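Local coordinates for hypothetical protein (Enterococcus faecalis, PDB 2OX7) that is of unknown function but belongs to the YopX family and folds mainly into small antiparallel beta sheets, at residues 33-38 and 49-54; 9-14 and 62-67; 73-78 and 131-136; 84-89 and 135-140; 89-94 and 127-132. All coordinates share one frame; numbering follows the deposited sequence.

The contacts fall into two groups on a chain built mainly from antiparallel strands. Contact 1 lies in the hairpin of strands 31-41 and 46-56, and contact 2 closes the chain around that hairpin; they touch where Ile34 CD1 packs on Ala9 CB at 3.7 Å. Contacts 3, 4 and 5 all use strand 131-136: contact 4 and contact 5 hold its two ends to strand 85-89 and the loop after it, and contact 3 occupies its other edge. The centres of contacts 3 and 4 are about 9 Å apart, those of contacts 1 and 5 about 39 Å. Contact 2 meets contact 4 through Trp10, which stacks on His138.

Contact 1: residues 33-38 and 49-54; sequences AIITDF and IEIGSY
Ser53 O is gripped by two successive backbone amides, those of Thr36 and Asp37. Thr36 N lies 2.9 Å from Ser53 O and Asp37 N a longer 3.3 Å from the same oxygen; both approach from one face of the carbonyl plane, Thr36 N well above it (46°). In return, Gly52 N donates to Asp37 O at 2.8 Å. Asp37, Gly52 and Ser53 are exposed, so short or polar residues suit them.

Ile35 and Ile51 sit on the same face of the sheet and cross at about a right angle, CD1 to CD1 4.0 Å apart. In both, CG1, anti to the carbonyl carbon (chi1 -62°), is the branch that carries CD1 to the other. Branched isoleucines suit this face because it packs against a second subunit, Ile51 on Ile51 of that chain and Ile35 on its Ile49. Tyr54 also reaches across, its OH bonding Ser47 O of the second subunit.

Two residues on each strand separate the non-hydrogen-bonded pairs Ile35-Tyr54 and Phe38-Ile51, where regular antiparallel pairing has one. With Thr36 N and Asp37 N sharing Ser53 O, this is an irregular break in the pairing of the beta hairpin of strands 31-41 and 46-56.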
# COMPACT_ATOMS: atom_id res chain seq x y z
N ALA A 33 -11.10 28.14 14.28
CA ALA A 33 -10.82 28.25 15.72
C ALA A 33 -9.98 27.08 16.21
O ALA A 33 -9.87 26.05 15.55
CB ALA A 33 -12.13 28.34 16.53
N ILE A 34 -9.41 27.27 17.39
CA ILE A 34 -8.72 26.20 18.07
C ILE A 34 -9.00 26.27 19.56
O ILE A 34 -8.89 27.34 20.18
CB ILE A 34 -7.20 26.19 17.72
CG1 ILE A 34 -6.52 24.92 18.24
CG2 ILE A 34 -6.49 27.47 18.18
CD1 ILE A 34 -5.14 24.71 17.61
N ILE A 35 -9.41 25.14 20.12
CA ILE A 35 -9.51 24.98 21.56
C ILE A 35 -8.26 24.26 22.07
O ILE A 35 -7.99 23.11 21.66
CB ILE A 35 -10.76 24.17 21.94
CG1 ILE A 35 -12.03 24.92 21.49
CG2 ILE A 35 -10.77 23.89 23.45
CD1 ILE A 35 -13.34 24.19 21.71
N THR A 36 -7.51 24.92 22.94
CA THR A 36 -6.32 24.30 23.52
C THR A 36 -6.59 23.64 24.88
O THR A 36 -5.90 22.67 25.23
CB THR A 36 -5.13 25.29 23.59
OG1 THR A 36 -5.56 26.53 24.17
CG2 THR A 36 -4.61 25.58 22.21
N ASP A 37 -7.58 24.14 25.62
CA ASP A 37 -8.03 23.54 26.90
C ASP A 37 -9.54 23.70 27.04
O ASP A 37 -10.10 24.73 26.68
CB ASP A 37 -7.40 24.21 28.14
CG ASP A 37 -5.90 24.15 28.13
OD1 ASP A 37 -5.33 23.29 28.84
OD2 ASP A 37 -5.28 24.96 27.39
N PHE A 38 -10.18 22.68 27.61
CA PHE A 38 -11.58 22.77 27.98
C PHE A 38 -11.86 21.85 29.15
O PHE A 38 -11.13 20.87 29.39
CB PHE A 38 -12.49 22.40 26.80
CG PHE A 38 -12.55 20.93 26.55
CD1 PHE A 38 -13.48 20.14 27.21
CD2 PHE A 38 -11.64 20.32 25.69
CE1 PHE A 38 -13.53 18.76 27.00
CE2 PHE A 38 -11.67 18.94 25.48
CZ PHE A 38 -12.62 18.16 26.14
N ILE A 49 -19.77 22.90 28.17
CA ILE A 49 -18.38 22.92 27.78
C ILE A 49 -17.79 24.27 28.16
O ILE A 49 -18.17 25.29 27.59
CB ILE A 49 -18.21 22.74 26.25
CG1 ILE A 49 -18.79 21.39 25.80
CG2 ILE A 49 -16.73 22.91 25.85
CD1 ILE A 49 -19.04 21.28 24.30
N GLU A 50 -16.87 24.28 29.11
CA GLU A 50 -16.20 25.52 29.45
C GLU A 50 -14.86 25.57 28.74
O GLU A 50 -13.94 24.82 29.06
CB GLU A 50 -16.05 25.69 30.96
CG GLU A 50 -16.47 27.09 31.42
CD GLU A 50 -15.40 27.80 32.25
OE1 GLU A 50 -14.95 28.90 31.84
OE2 GLU A 50 -15.00 27.26 33.32
N ILE A 51 -14.77 26.48 27.78
CA ILE A 51 -13.58 26.64 26.96
C ILE A 51 -12.53 27.47 27.69
O ILE A 51 -12.75 28.67 27.96
CB ILE A 51 -13.91 27.28 25.61
CG1 ILE A 51 -14.86 26.36 24.82
CG2 ILE A 51 -12.63 27.58 24.81
CD1 ILE A 51 -15.43 26.99 23.56
N GLY A 52 -11.42 26.83 28.02
CA GLY A 52 -10.27 27.50 28.63
C GLY A 52 -9.51 28.26 27.58
O GLY A 52 -10.00 29.24 27.03
N SER A 53 -8.30 27.81 27.29
CA SER A 53 -7.49 28.43 26.26
C SER A 53 -8.05 28.18 24.86
O SER A 53 -8.52 27.09 24.55
CB SER A 53 -6.05 27.95 26.35
OG SER A 53 -5.18 29.04 26.60
N TYR A 54 -7.97 29.21 24.02
CA TYR A 54 -8.48 29.13 22.66
C TYR A 54 -7.91 30.24 21.80
O TYR A 54 -7.24 31.16 22.30
CB TYR A 54 -10.01 29.18 22.65
CG TYR A 54 -10.59 30.57 22.88
CD1 TYR A 54 -11.03 31.34 21.82
CD2 TYR A 54 -10.67 31.11 24.17
CE1 TYR A 54 -11.56 32.63 22.01
CE2 TYR A 54 -11.20 32.41 24.38
CZ TYR A 54 -11.64 33.15 23.29
OH TYR A 54 -12.15 34.43 23.47

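Contact 2: residues 9-14 and 62-67; sequences AWDTYE and EFPYVI
Trp10 and Val66 exchange backbone hydrogen bonds in both directions, Trp10 N to Val66 O at 3.0 Å and Val66 N to Trp10 O at 2.9 Å. Beyond them Thr12 N donates to Pro64 O over 2.7 Å in a nearly straight bond (171°). Proline can stand here because the position needs to offer only its carbonyl across the gap. Thr12 OG1 adds a weak bond to the same oxygen.

These bonds join strand 7-11, the middle strand of a three-stranded antiparallel sheet, to strand 65-71 at its edge, with Ala9-Ile67 and Asp11-Tyr65 as the non-hydrogen-bonded pairs. Where strand 7-11 ends, Asp11 OD1 accepts from Tyr13 N, an Asx turn, and from Glu14 N, which makes it an Asx motif. Both donors lie on one face of the carboxylate; a short side chain whose oxygen can take both amides suits this turn.

Among the side chains, Asp11 lies alongside Tyr65 and points the same way. Its CG, anti to the backbone N (chi1 -179°), lies beside Tyr65 CE1; OD2 is 3.6 Å from Tyr65 CE1, carboxylate and ring planes 45° apart. The Tyr65 hydroxyl has its hydrogen bond with Asp55 OD2.

Apolar contacts occupy both faces. Ala9 CB, small enough to leave room for a neighbour, receives Ile67 CD1 at 3.8 Å and also packs on Ile34 and Val21. On the other face Val66 CG2 touches Thr12 CG2, the two side chains crossing at about a right angle, and Trp10 stacks on His138. Further out, Tyr13 CB rests 4.0 Å from Pro64 CB.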
# COMPACT_ATOMS: atom_id res chain seq x y z
N ALA A 9 -0.75 21.20 17.31
CA ALA A 9 -0.72 22.38 16.45
C ALA A 9 0.56 23.16 16.64
O ALA A 9 1.03 23.33 17.76
CB ALA A 9 -1.89 23.29 16.73
N TRP A 10 1.14 23.58 15.53
CA TRP A 10 2.33 24.40 15.56
C TRP A 10 1.82 25.81 15.38
O TRP A 10 1.12 26.09 14.41
CB TRP A 10 3.25 24.05 14.40
CG TRP A 10 4.46 24.94 14.25
CD1 TRP A 10 4.74 25.77 13.20
CD2 TRP A 10 5.56 25.04 15.16
NE1 TRP A 10 5.95 26.39 13.40
CE2 TRP A 10 6.47 25.97 14.59
CE3 TRP A 10 5.88 24.44 16.38
CZ2 TRP A 10 7.68 26.30 15.21
CZ3 TRP A 10 7.05 24.79 17.02
CH2 TRP A 10 7.96 25.72 16.42
N ASP A 11 2.13 26.66 16.36
CA ASP A 11 1.77 28.08 16.32
C ASP A 11 2.92 28.78 15.63
O ASP A 11 4.01 28.83 16.19
CB ASP A 11 1.62 28.59 17.75
CG ASP A 11 1.23 30.06 17.83
OD1 ASP A 11 1.41 30.83 16.86
OD2 ASP A 11 0.71 30.42 18.92
N THR A 12 2.69 29.27 14.42
CA THR A 12 3.77 29.80 13.59
C THR A 12 3.97 31.29 13.81
O THR A 12 4.60 31.96 13.00
CB THR A 12 3.47 29.64 12.10
OG1 THR A 12 2.55 30.66 11.70
CG2 THR A 12 2.87 28.29 11.81
N TYR A 13 3.39 31.81 14.89
CA TYR A 13 3.62 33.19 15.26
C TYR A 13 4.48 33.16 16.50
O TYR A 13 5.53 33.81 16.55
CB TYR A 13 2.29 33.92 15.50
CG TYR A 13 2.44 35.29 16.13
CD1 TYR A 13 2.82 36.40 15.37
CD2 TYR A 13 2.20 35.47 17.49
CE1 TYR A 13 2.95 37.66 15.95
CE2 TYR A 13 2.32 36.72 18.08
CZ TYR A 13 2.70 37.81 17.31
OH TYR A 13 2.81 39.04 17.93
N GLU A 14 4.05 32.37 17.48
CA GLU A 14 4.75 32.18 18.73
C GLU A 14 5.88 31.16 18.66
O GLU A 14 6.70 31.07 19.59
CB GLU A 14 3.76 31.80 19.83
CG GLU A 14 2.80 32.95 20.22
CD GLU A 14 3.54 34.18 20.74
OE1 GLU A 14 4.53 34.02 21.50
OE2 GLU A 14 3.14 35.31 20.37
N GLU A 62 -4.06 35.70 8.62
CA GLU A 62 -3.94 34.26 8.39
C GLU A 62 -3.75 33.56 9.73
O GLU A 62 -2.81 33.86 10.48
CB GLU A 62 -2.83 33.94 7.36
CG GLU A 62 -1.55 33.28 7.90
CD GLU A 62 -0.46 34.28 8.31
OE1 GLU A 62 -0.01 34.23 9.48
OE2 GLU A 62 -0.06 35.10 7.46
N PHE A 63 -4.68 32.66 10.03
CA PHE A 63 -4.69 31.91 11.28
C PHE A 63 -3.38 31.13 11.37
O PHE A 63 -3.11 30.29 10.52
CB PHE A 63 -5.91 31.00 11.30
CG PHE A 63 -6.30 30.53 12.67
CD1 PHE A 63 -6.41 31.42 13.73
CD2 PHE A 63 -6.58 29.18 12.90
CE1 PHE A 63 -6.79 30.98 15.00
CE2 PHE A 63 -6.96 28.74 14.16
CZ PHE A 63 -7.07 29.64 15.21
N PRO A 64 -2.54 31.44 12.38
CA PRO A 64 -1.15 30.97 12.37
C PRO A 64 -0.95 29.59 13.02
O PRO A 64 0.05 29.38 13.70
CB PRO A 64 -0.45 32.03 13.21
CG PRO A 64 -1.46 32.36 14.26
CD PRO A 64 -2.81 32.25 13.58
N TYR A 65 -1.89 28.69 12.82
CA TYR A 65 -1.80 27.36 13.44
C TYR A 65 -1.83 26.30 12.36
O TYR A 65 -2.63 26.38 11.42
CB TYR A 65 -2.94 27.14 14.42
CG TYR A 65 -2.96 28.13 15.56
CD1 TYR A 65 -2.28 27.89 16.74
CD2 TYR A 65 -3.67 29.34 15.44
CE1 TYR A 65 -2.30 28.80 17.78
CE2 TYR A 65 -3.70 30.26 16.48
CZ TYR A 65 -3.01 29.99 17.64
OH TYR A 65 -3.05 30.91 18.68
N VAL A 66 -0.93 25.32 12.48
CA VAL A 66 -0.82 24.23 11.51
C VAL A 66 -1.18 22.95 12.27
O VAL A 66 -0.48 22.61 13.23
CB VAL A 66 0.62 24.13 10.95
CG1 VAL A 66 0.80 22.89 10.08
CG2 VAL A 66 1.00 25.42 10.18
N ILE A 67 -2.25 22.27 11.86
CA ILE A 67 -2.72 21.07 12.58
C ILE A 67 -2.06 19.80 12.02
O ILE A 67 -1.82 19.70 10.79
CB ILE A 67 -4.25 20.92 12.51
CG1 ILE A 67 -4.93 22.15 13.11
CG2 ILE A 67 -4.74 19.68 13.27
CD1 ILE A 67 -4.87 22.23 14.64

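Contact 3: residues 73-78 and 131-136; sequences LKDKNG and YLVIGN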
# COMPACT_ATOMS: atom_id res chain seq x y z
N LEU A 73 0.00 5.20 15.41
CA LEU A 73 1.11 4.24 15.52
C LEU A 73 2.14 4.77 16.49
O LEU A 73 2.26 5.99 16.67
CB LEU A 73 1.74 4.02 14.16
CG LEU A 73 0.75 3.49 13.09
CD1 LEU A 73 1.42 3.52 11.74
CD2 LEU A 73 0.18 2.11 13.46
N LYS A 74 2.88 3.84 17.11
CA LYS A 74 3.91 4.19 18.10
C LYS A 74 5.32 3.90 17.56
O LYS A 74 5.54 2.91 16.83
CB LYS A 74 3.68 3.39 19.39
CG LYS A 74 2.40 3.84 20.15
CD LYS A 74 2.15 2.80 21.25
CE LYS A 74 1.10 3.20 22.26
NZ LYS A 74 -0.11 3.66 21.60
N ASP A 75 6.29 4.70 17.98
CA ASP A 75 7.68 4.33 17.69
C ASP A 75 8.24 3.30 18.68
O ASP A 75 7.52 2.83 19.60
CB ASP A 75 8.61 5.56 17.55
CG ASP A 75 9.05 6.17 18.90
OD1 ASP A 75 8.65 5.64 19.95
OD2 ASP A 75 9.79 7.22 18.87
N LYS A 76 9.52 2.97 18.51
CA LYS A 76 10.21 2.00 19.35
C LYS A 76 10.18 2.34 20.85
O LYS A 76 10.27 1.44 21.69
CB LYS A 76 11.66 1.92 18.87
CG LYS A 76 12.43 0.74 19.32
CD LYS A 76 13.88 0.99 18.87
CE LYS A 76 14.81 -0.05 19.47
NZ LYS A 76 16.17 0.03 18.91
N ASN A 77 10.06 3.63 21.17
CA ASN A 77 9.94 4.07 22.57
C ASN A 77 8.48 4.23 23.04
O ASN A 77 8.25 4.81 24.12
CB ASN A 77 10.65 5.40 22.77
CG ASN A 77 12.14 5.26 23.03
OD1 ASN A 77 12.64 4.22 23.47
ND2 ASN A 77 12.85 6.38 22.84
N GLY A 78 7.51 3.76 22.26
CA GLY A 78 6.10 3.95 22.63
C GLY A 78 5.54 5.34 22.46
O GLY A 78 4.43 5.61 22.92
N TYR A 131 12.31 2.09 14.53
CA TYR A 131 12.40 3.54 14.18
C TYR A 131 12.07 4.36 15.42
O TYR A 131 11.21 3.98 16.25
CB TYR A 131 11.42 3.97 13.04
CG TYR A 131 11.88 3.47 11.72
CD1 TYR A 131 12.60 4.31 10.86
CD2 TYR A 131 11.71 2.13 11.35
CE1 TYR A 131 13.08 3.85 9.65
CE2 TYR A 131 12.20 1.65 10.12
CZ TYR A 131 12.89 2.52 9.29
OH TYR A 131 13.43 2.09 8.08
N LEU A 132 12.66 5.54 15.47
CA LEU A 132 12.43 6.47 16.57
C LEU A 132 12.09 7.85 16.04
O LEU A 132 12.68 8.28 15.07
CB LEU A 132 13.70 6.55 17.41
CG LEU A 132 14.01 5.38 18.35
CD1 LEU A 132 15.38 5.61 19.03
CD2 LEU A 132 12.91 5.27 19.41
N VAL A 133 11.16 8.54 16.69
CA VAL A 133 10.85 9.94 16.36
C VAL A 133 12.00 10.80 16.93
O VAL A 133 12.23 10.80 18.14
CB VAL A 133 9.60 10.41 17.04
CG1 VAL A 133 9.34 11.91 16.72
CG2 VAL A 133 8.38 9.60 16.54
N ILE A 134 12.64 11.58 16.08
CA ILE A 134 13.74 12.42 16.57
C ILE A 134 13.52 13.93 16.36
O ILE A 134 14.43 14.74 16.57
CB ILE A 134 15.05 11.97 16.00
CG1 ILE A 134 15.05 12.05 14.46
CG2 ILE A 134 15.45 10.65 16.67
CD1 ILE A 134 16.45 12.09 13.91
N GLY A 135 12.30 14.28 16.02
CA GLY A 135 11.91 15.69 15.83
C GLY A 135 10.78 15.80 14.83
O GLY A 135 10.11 14.80 14.47
N ASN A 136 10.51 17.04 14.42
CA ASN A 136 9.49 17.25 13.43
C ASN A 136 9.89 18.43 12.57
O ASN A 136 10.83 19.18 12.90
CB ASN A 136 8.12 17.42 14.07
CG ASN A 136 8.02 18.69 14.95
OD1 ASN A 136 7.91 19.79 14.44
ND2 ASN A 136 8.03 18.51 16.27
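Asp75 and Val133 form the straightest bond of this contact: Val133 N donates to Asp75 OD2 over 2.9 Å at 177°, meeting the anti lone pair of that oxygen. Asp75 CG, set between its own backbone N and carbonyl carbon (chi1 79°), lies on the side of strand 131-136, 3.9 Å from Val133 N. One residue on, Lys76 N donates to Tyr131 O at 3.0 Å, nearly along the C=O axis. A side-chain oxygen and a main-chain amide thus serve Val133 N and Tyr131 O, alternate residues whose polar groups face the same edge. Packing is close here, with Asp75 CB 3.3 Å from Tyr131 O and Asp75 OD2 3.6 Å from Val133 CG2. Aspartate suits the place doubly, since its other oxygen, OD1, turns back to its own loop, accepting a bond from Val79 N and a weak one from Asn77 N.

The outer side is looser and more exposed. Leu132 CD2 lies 3.6 Å from Lys76 CB and equally far from Asn77 ND2, one methyl touching an aliphatic carbon and an amide nitrogen. Lys76 then runs on, extended, away from the leucine to a salt bridge with Asp90 and a hydrogen bond to Asp129 O. Residues 75-78 make a type I turn closed by Gly78 N on Asp75 O at 2.8 Å, and Gly78, with positive phi, lies where glycine is favoured.

Strand 131-136 pairs with strand 85-89 along its other edge, so the turn fastens to the edge left over; behind it Leu73 packs on Gln122 and Ile125 of helix 122-126.

Contact 4: residues 84-89 and 135-140; sequences GDILVY and GNIHEN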
# COMPACT_ATOMS: atom_id res chain seq x y z
N GLY A 84 4.08 15.07 10.25
CA GLY A 84 5.16 16.07 10.46
C GLY A 84 6.34 15.56 11.26
O GLY A 84 7.43 16.17 11.24
N ASP A 85 6.18 14.43 11.96
CA ASP A 85 7.32 13.83 12.64
C ASP A 85 8.39 13.37 11.69
O ASP A 85 8.12 13.02 10.53
CB ASP A 85 6.90 12.64 13.53
CG ASP A 85 6.31 13.09 14.89
OD1 ASP A 85 6.55 14.25 15.35
OD2 ASP A 85 5.65 12.26 15.56
N ILE A 86 9.61 13.29 12.21
CA ILE A 86 10.76 12.76 11.46
C ILE A 86 11.31 11.53 12.17
O ILE A 86 11.59 11.59 13.41
CB ILE A 86 11.89 13.87 11.31
CG1 ILE A 86 11.34 15.06 10.49
CG2 ILE A 86 13.20 13.22 10.76
CD1 ILE A 86 12.17 16.39 10.66
N LEU A 87 11.37 10.40 11.45
CA LEU A 87 11.80 9.13 12.08
C LEU A 87 13.16 8.72 11.55
O LEU A 87 13.49 8.99 10.38
CB LEU A 87 10.81 8.01 11.76
CG LEU A 87 9.55 7.96 12.63
CD1 LEU A 87 8.69 9.21 12.59
CD2 LEU A 87 8.78 6.77 12.08
N VAL A 88 13.94 8.06 12.40
CA VAL A 88 15.19 7.45 11.96
C VAL A 88 15.23 6.00 12.34
O VAL A 88 14.67 5.62 13.37
CB VAL A 88 16.43 8.15 12.58
CG1 VAL A 88 16.57 9.51 11.96
CG2 VAL A 88 16.35 8.16 14.10
N TYR A 89 15.90 5.20 11.53
CA TYR A 89 16.15 3.80 11.87
C TYR A 89 17.25 3.69 12.94
O TYR A 89 18.36 4.24 12.79
CB TYR A 89 16.58 3.05 10.59
CG TYR A 89 16.68 1.57 10.82
CD1 TYR A 89 15.54 0.81 11.09
CD2 TYR A 89 17.91 0.92 10.73
CE1 TYR A 89 15.63 -0.55 11.31
CE2 TYR A 89 18.01 -0.44 10.95
CZ TYR A 89 16.86 -1.17 11.20
OH TYR A 89 16.95 -2.54 11.42
N GLY A 135 12.30 14.28 16.02
CA GLY A 135 11.91 15.69 15.83
C GLY A 135 10.78 15.80 14.83
O GLY A 135 10.11 14.80 14.47
N ASN A 136 10.51 17.04 14.42
CA ASN A 136 9.49 17.25 13.43
C ASN A 136 9.89 18.43 12.57
O ASN A 136 10.83 19.18 12.90
CB ASN A 136 8.12 17.42 14.07
CG ASN A 136 8.02 18.69 14.95
OD1 ASN A 136 7.91 19.79 14.44
ND2 ASN A 136 8.03 18.51 16.27
N ILE A 137 9.19 18.57 11.46
CA ILE A 137 9.55 19.52 10.42
C ILE A 137 9.37 20.97 10.85
O ILE A 137 9.96 21.87 10.25
CB ILE A 137 8.74 19.23 9.09
CG1 ILE A 137 7.24 19.37 9.35
CG2 ILE A 137 9.11 17.84 8.57
CD1 ILE A 137 6.35 19.36 8.08
N HIS A 138 8.59 21.21 11.90
CA HIS A 138 8.31 22.59 12.32
C HIS A 138 9.29 23.07 13.37
O HIS A 138 9.87 24.19 13.24
CB HIS A 138 6.86 22.69 12.82
CG HIS A 138 5.86 22.43 11.76
ND1 HIS A 138 5.81 23.17 10.60
CD2 HIS A 138 4.90 21.49 11.66
CE1 HIS A 138 4.85 22.70 9.83
NE2 HIS A 138 4.28 21.68 10.45
N GLU A 139 9.48 22.26 14.41
CA GLU A 139 10.39 22.58 15.49
C GLU A 139 11.83 22.40 15.08
O GLU A 139 12.72 22.99 15.69
CB GLU A 139 10.13 21.73 16.73
CG GLU A 139 8.85 22.06 17.44
CD GLU A 139 8.68 21.32 18.72
OE1 GLU A 139 8.89 21.93 19.79
OE2 GLU A 139 8.31 20.13 18.68
N ASN A 140 12.04 21.57 14.06
CA ASN A 140 13.38 21.17 13.62
C ASN A 140 13.51 21.26 12.10
O ASN A 140 13.84 20.27 11.44
CB ASN A 140 13.66 19.74 14.11
CG ASN A 140 13.40 19.60 15.58
OD1 ASN A 140 14.08 20.23 16.40
ND2 ASN A 140 12.37 18.83 15.94
O HOH W 1 8.30 15.70 17.09
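At the end of the antiparallel pair formed by strands 85-89 and 131-136, Gly84 and Ile86 hold Ile137 and Gly135. Ile86 N donates to Gly135 O at 2.8 Å, and Ile137 N to Gly84 O at 3.0 Å, either side of the close pair Asp85-Asn136. Gly84 and Gly135 both have positive phi, at angles where a CB would collide with the preceding carbonyl O. Ile86 CD1 reaches over to the Asn136 carbonyl carbon, 3.6 Å away, and meets Ile137 CG2 at 4.0 Å, two branched chains filling the apolar side.

On the polar side a water donates a hydrogen bond to Asp85 OD1 and accepts one from Asn136 ND2, 2.9 Å from each; Asp85 OD1 also forms a salt bridge with Arg8, while OD2 accepts from Phe82 N. The same Asn136 ND2 donates to the anti lone pair of Glu139 OE2, in the amide plane. Asn136 OD1 takes two amides, His138 N at 3.0 Å and Glu139 N at 2.9 Å, the latter from above the carbonyl plane. Asparagine suits this spot because one flat group both donates and accepts. The strand thus ends in an Asx turn, widened to an Asx motif, ahead of residues with helical backbone angles.

Contact 5: residues 89-94 and 127-132; sequences YDAPKK and YRDGYL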
# COMPACT_ATOMS: atom_id res chain seq x y z
N TYR A 89 15.90 5.20 11.53
CA TYR A 89 16.15 3.80 11.87
C TYR A 89 17.25 3.69 12.94
O TYR A 89 18.36 4.24 12.79
CB TYR A 89 16.58 3.05 10.59
CG TYR A 89 16.68 1.57 10.82
CD1 TYR A 89 15.54 0.81 11.09
CD2 TYR A 89 17.91 0.92 10.73
CE1 TYR A 89 15.63 -0.55 11.31
CE2 TYR A 89 18.01 -0.44 10.95
CZ TYR A 89 16.86 -1.17 11.20
OH TYR A 89 16.95 -2.54 11.42
N ASP A 90 16.95 2.97 14.01
CA ASP A 90 17.76 3.05 15.22
C ASP A 90 18.93 2.05 15.17
O ASP A 90 19.12 1.22 16.06
CB ASP A 90 16.86 2.91 16.46
CG ASP A 90 17.62 3.10 17.77
OD1 ASP A 90 18.56 3.94 17.78
OD2 ASP A 90 17.27 2.43 18.78
N ALA A 91 19.69 2.12 14.08
CA ALA A 91 20.87 1.27 13.92
C ALA A 91 21.97 1.87 14.79
O ALA A 91 21.98 3.08 15.00
CB ALA A 91 21.29 1.20 12.47
N PRO A 92 22.93 1.04 15.27
CA PRO A 92 24.01 1.59 16.12
C PRO A 92 24.68 2.76 15.39
O PRO A 92 24.98 2.67 14.20
CB PRO A 92 24.99 0.42 16.24
CG PRO A 92 24.10 -0.80 16.09
CD PRO A 92 23.11 -0.41 15.03
N LYS A 93 24.85 3.87 16.09
CA LYS A 93 25.42 5.08 15.50
C LYS A 93 26.93 4.96 15.31
O LYS A 93 27.64 4.58 16.22
CB LYS A 93 25.15 6.27 16.42
CG LYS A 93 25.69 7.62 15.92
CD LYS A 93 24.91 8.15 14.73
CE LYS A 93 25.36 9.56 14.35
NZ LYS A 93 26.79 9.62 13.88
N LYS A 94 27.39 5.29 14.11
CA LYS A 94 28.84 5.26 13.85
C LYS A 94 29.35 6.67 13.59
O LYS A 94 28.62 7.55 13.09
CB LYS A 94 29.17 4.35 12.66
CG LYS A 94 28.69 2.90 12.79
CD LYS A 94 29.21 2.19 14.05
CE LYS A 94 28.69 0.76 14.13
NZ LYS A 94 28.99 0.13 15.46
N TYR A 127 10.31 -3.39 13.53
CA TYR A 127 11.02 -4.58 13.05
C TYR A 127 12.53 -4.36 13.17
O TYR A 127 13.02 -3.24 12.93
CB TYR A 127 10.64 -4.81 11.59
CG TYR A 127 11.05 -6.15 11.02
CD1 TYR A 127 10.68 -7.35 11.66
CD2 TYR A 127 11.71 -6.23 9.81
CE1 TYR A 127 11.02 -8.60 11.10
CE2 TYR A 127 12.06 -7.46 9.23
CZ TYR A 127 11.70 -8.63 9.90
OH TYR A 127 12.05 -9.84 9.31
N ARG A 128 13.26 -5.41 13.52
CA ARG A 128 14.73 -5.33 13.61
C ARG A 128 15.13 -4.15 14.51
O ARG A 128 14.71 -4.11 15.67
CB ARG A 128 15.34 -5.29 12.21
CG ARG A 128 15.35 -6.71 11.55
CD ARG A 128 15.70 -6.72 10.06
NE ARG A 128 15.34 -8.01 9.44
CZ ARG A 128 16.10 -9.10 9.47
NH1 ARG A 128 17.29 -9.08 10.06
NH2 ARG A 128 15.68 -10.23 8.89
N ASP A 129 15.91 -3.18 14.02
CA ASP A 129 16.35 -2.11 14.96
C ASP A 129 15.23 -1.09 15.27
O ASP A 129 15.32 -0.35 16.25
CB ASP A 129 17.62 -1.38 14.47
CG ASP A 129 18.83 -2.29 14.39
OD1 ASP A 129 18.93 -3.24 15.18
OD2 ASP A 129 19.66 -2.04 13.51
N GLY A 130 14.18 -1.08 14.46
CA GLY A 130 13.04 -0.21 14.78
C GLY A 130 13.34 1.25 14.45
O GLY A 130 14.48 1.59 14.11
N TYR A 131 12.31 2.09 14.53
CA TYR A 131 12.40 3.54 14.18
C TYR A 131 12.07 4.36 15.42
O TYR A 131 11.21 3.98 16.25
CB TYR A 131 11.42 3.97 13.04
CG TYR A 131 11.88 3.47 11.72
CD1 TYR A 131 12.60 4.31 10.86
CD2 TYR A 131 11.71 2.13 11.35
CE1 TYR A 131 13.08 3.85 9.65
CE2 TYR A 131 12.20 1.65 10.12
CZ TYR A 131 12.89 2.52 9.29
OH TYR A 131 13.43 2.09 8.08
N LEU A 132 12.66 5.54 15.47
CA LEU A 132 12.43 6.47 16.57
C LEU A 132 12.09 7.85 16.04
O LEU A 132 12.68 8.28 15.07
CB LEU A 132 13.70 6.55 17.41
CG LEU A 132 14.01 5.38 18.35
CD1 LEU A 132 15.38 5.61 19.03
CD2 LEU A 132 12.91 5.27 19.41
O HOH W 2 19.30 -3.63 10.85
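Tyr89 and Tyr131 form an antiparallel non-hydrogen-bonded pair, CA to CA 4.4 Å, beyond which Asp90 N donates to Gly130 O at 2.8 Å and residues 127-130 fold into a type II' turn. Asp90 is the centre of an inverse gamma turn, where its chain leaves the strand.

In Tyr89, CG is anti to the backbone N (chi1 -172°); from there the ring passes Gly130 and the hydroxyl accepts a hydrogen bond from Asp129 N over 2.9 Å. A water in the ring plane, at its edge, lies 2.7 Å from Tyr89 OH and donates to Asp129 OD2, so the phenol and the carboxylate share it. Tyrosine suits the site by being long enough to reach a turn amide while its ring stays by the strand. Tyr89 CD1 stands 3.5 Å above one face of the Tyr131 ring, offset toward the rim, the planes inclined at 59°.

Glycine fits position 130, where phi is positive. Leu132 CD1 lies 3.6 Å from Asp90 CG, an apolar methyl against a carboxylate whose oxygens are engaged by Lys76 and Arg99. The Asp129 and Tyr89 side chains cross at about a right angle, carboxylate and ring planes 38° apart, with Asp129 CB 3.4 Å from Tyr89 CZ.

The whole is a surface-lying end of an antiparallel strand pair, in which a type II' turn leads from helix 122-126 into strand 131-136.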